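Long-range contact in putative fumarylpyruvate hydrolase (Burkholderia cenocepacia, PDB 4MAQ), which is a putative hydrolase of the fumarylacetoacetate hydrolase (FAH) family, built on that family's largely beta fold: residues Asp84-Ile89 and Pro210-Leu216. Coordinates in Å, arbitrary orientation, origin at the centre of the assembly. Numbering follows the deposited sequence.
Sequences DLHHEI and PAGVGAL
Two backbone hydrogen bonds join the segments. Leu216 N donates to Leu85 O at 2.7 Å, and His87 N donates to Gly214 O at 2.9 Å. They flank the antiparallel, non-hydrogen-bonded pair His86 and Ala215, whose CA atoms lie 4.3 Å apart. CA-H...O contacts tighten this pair: Ala215 CA to Leu85 O and His86 CA to Gly214 O, both 3.2 Å. Strands 85-89 and 214-216 run at 117°, well short of straight antiparallel. A water extends the pairing, accepting from Leu85 N (3.0 Å) and donating to Leu216 O (2.7 Å).

His87 takes chi1 p, and its ring end comes close to residues 212-216. A second water links His87 NE2 (2.7 Å) to Ala215 O (2.9 Å), while His87 ND1 is hydrogen-bonded to Gln175. With chi1 m, His86 lays its ring along 213-215: Gly214 CA makes a CH-pi contact over the ring face, 4.3 Å from the centroid, and Val213 CG2 meets its edge, 3.7 Å from His86 ND1. His86 NE2 also gives a weak hydrogen bond to Asp84 OD1 (2.8 Å).

Gly212 adopts phi/psi 105/13, where a CB would clash with the preceding carbonyl O. Toward Pro210 the two segments draw apart, Ile89 and Pro210 having CA atoms 7.5 Å apart, yet Ile89 CG2 still packs on Pro210 CD at 3.8 Å. Leu216 CD2 lies 3.6 Å from His87 CD2.

This is a short antiparallel ladder in which the short, weakly bonded strand 214-216 joins the start of strand 85-95 in the mixed sheet of the FAH-family domain. Strand 111-122 pairs with that long strand through Thr121 and Asp119. Leu216, His87 and Ile89 pack against strand 164-169 of the five-stranded sheet, and Asp84 and His86 touch helix 123-132.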
# COMPACT_ATOMS: atom_id res chain seq x y z
N ASP B 84 8.30 15.16 -13.68
CA ASP B 84 7.41 14.62 -14.72
C ASP B 84 6.18 13.92 -14.11
O ASP B 84 6.08 12.69 -14.08
CB ASP B 84 8.20 13.68 -15.66
CG ASP B 84 7.46 13.36 -16.95
OD1 ASP B 84 6.57 14.13 -17.37
OD2 ASP B 84 7.78 12.32 -17.55
N LEU B 85 5.25 14.73 -13.61
CA LEU B 85 4.01 14.26 -12.97
C LEU B 85 2.96 14.04 -14.04
O LEU B 85 2.65 14.98 -14.77
CB LEU B 85 3.52 15.30 -11.98
CG LEU B 85 2.31 14.92 -11.13
CD1 LEU B 85 2.62 13.83 -10.12
CD2 LEU B 85 1.87 16.18 -10.41
N HIS B 86 2.43 12.82 -14.15
CA HIS B 86 1.42 12.55 -15.16
C HIS B 86 0.03 12.35 -14.57
O HIS B 86 -0.09 11.89 -13.43
CB HIS B 86 1.80 11.35 -16.02
CG HIS B 86 2.84 11.70 -17.05
ND1 HIS B 86 2.90 11.09 -18.28
CD2 HIS B 86 3.82 12.63 -17.03
CE1 HIS B 86 3.91 11.61 -18.97
NE2 HIS B 86 4.47 12.55 -18.23
N HIS B 87 -0.99 12.64 -15.38
CA HIS B 87 -2.40 12.42 -15.01
C HIS B 87 -3.00 11.26 -15.78
O HIS B 87 -2.70 11.08 -16.96
CB HIS B 87 -3.25 13.67 -15.31
CG HIS B 87 -3.19 14.13 -16.75
ND1 HIS B 87 -3.87 13.50 -17.77
CD2 HIS B 87 -2.51 15.15 -17.33
CE1 HIS B 87 -3.63 14.14 -18.91
NE2 HIS B 87 -2.79 15.12 -18.67
N GLU B 88 -3.87 10.52 -15.11
CA GLU B 88 -4.74 9.53 -15.75
C GLU B 88 -6.12 9.60 -15.10
O GLU B 88 -6.28 9.20 -13.93
CB GLU B 88 -4.19 8.11 -15.60
CG GLU B 88 -2.92 7.86 -16.39
CD GLU B 88 -2.25 6.59 -15.96
OE1 GLU B 88 -2.94 5.55 -15.95
OE2 GLU B 88 -1.07 6.63 -15.61
N ILE B 89 -7.11 10.11 -15.84
CA ILE B 89 -8.50 10.17 -15.34
C ILE B 89 -9.11 8.75 -15.26
O ILE B 89 -8.96 7.97 -16.20
CB ILE B 89 -9.37 11.07 -16.27
CG1 ILE B 89 -10.78 11.27 -15.71
CG2 ILE B 89 -9.45 10.54 -17.70
CD1 ILE B 89 -10.77 12.23 -14.56
N PRO B 210 -8.62 6.30 -20.30
CA PRO B 210 -8.56 6.36 -21.76
C PRO B 210 -7.24 6.99 -22.22
O PRO B 210 -6.38 7.30 -21.41
CB PRO B 210 -9.73 7.28 -22.11
CG PRO B 210 -9.88 8.17 -20.93
CD PRO B 210 -9.55 7.30 -19.74
N ALA B 211 -7.06 7.12 -23.53
CA ALA B 211 -5.84 7.70 -24.08
C ALA B 211 -5.61 9.14 -23.60
O ALA B 211 -6.53 9.83 -23.11
CB ALA B 211 -5.88 7.66 -25.60
N GLY B 212 -4.38 9.58 -23.73
CA GLY B 212 -4.07 10.98 -23.51
C GLY B 212 -3.36 11.29 -22.21
O GLY B 212 -3.25 12.46 -21.81
N VAL B 213 -2.87 10.25 -21.53
CA VAL B 213 -1.98 10.45 -20.37
C VAL B 213 -0.92 11.48 -20.76
O VAL B 213 -0.35 11.43 -21.85
CB VAL B 213 -1.29 9.12 -19.91
CG1 VAL B 213 -0.52 8.47 -21.07
CG2 VAL B 213 -0.33 9.37 -18.74
N GLY B 214 -0.68 12.45 -19.87
CA GLY B 214 0.29 13.50 -20.15
C GLY B 214 0.69 14.18 -18.87
O GLY B 214 0.22 13.81 -17.80
N ALA B 215 1.58 15.17 -18.97
CA ALA B 215 2.16 15.82 -17.79
C ALA B 215 1.31 16.95 -17.21
O ALA B 215 0.55 17.62 -17.93
CB ALA B 215 3.54 16.34 -18.15
N LEU B 216 1.48 17.17 -15.91
CA LEU B 216 0.93 18.32 -15.17
C LEU B 216 2.09 19.17 -14.68
O LEU B 216 3.04 18.63 -14.13
CB LEU B 216 0.13 17.86 -13.95
CG LEU B 216 -1.13 17.06 -14.25
CD1 LEU B 216 -1.73 16.53 -12.94
CD2 LEU B 216 -2.12 17.89 -15.06
O HOH W 1 5.56 17.61 -14.20
O HOH W 2 -1.27 16.93 -20.03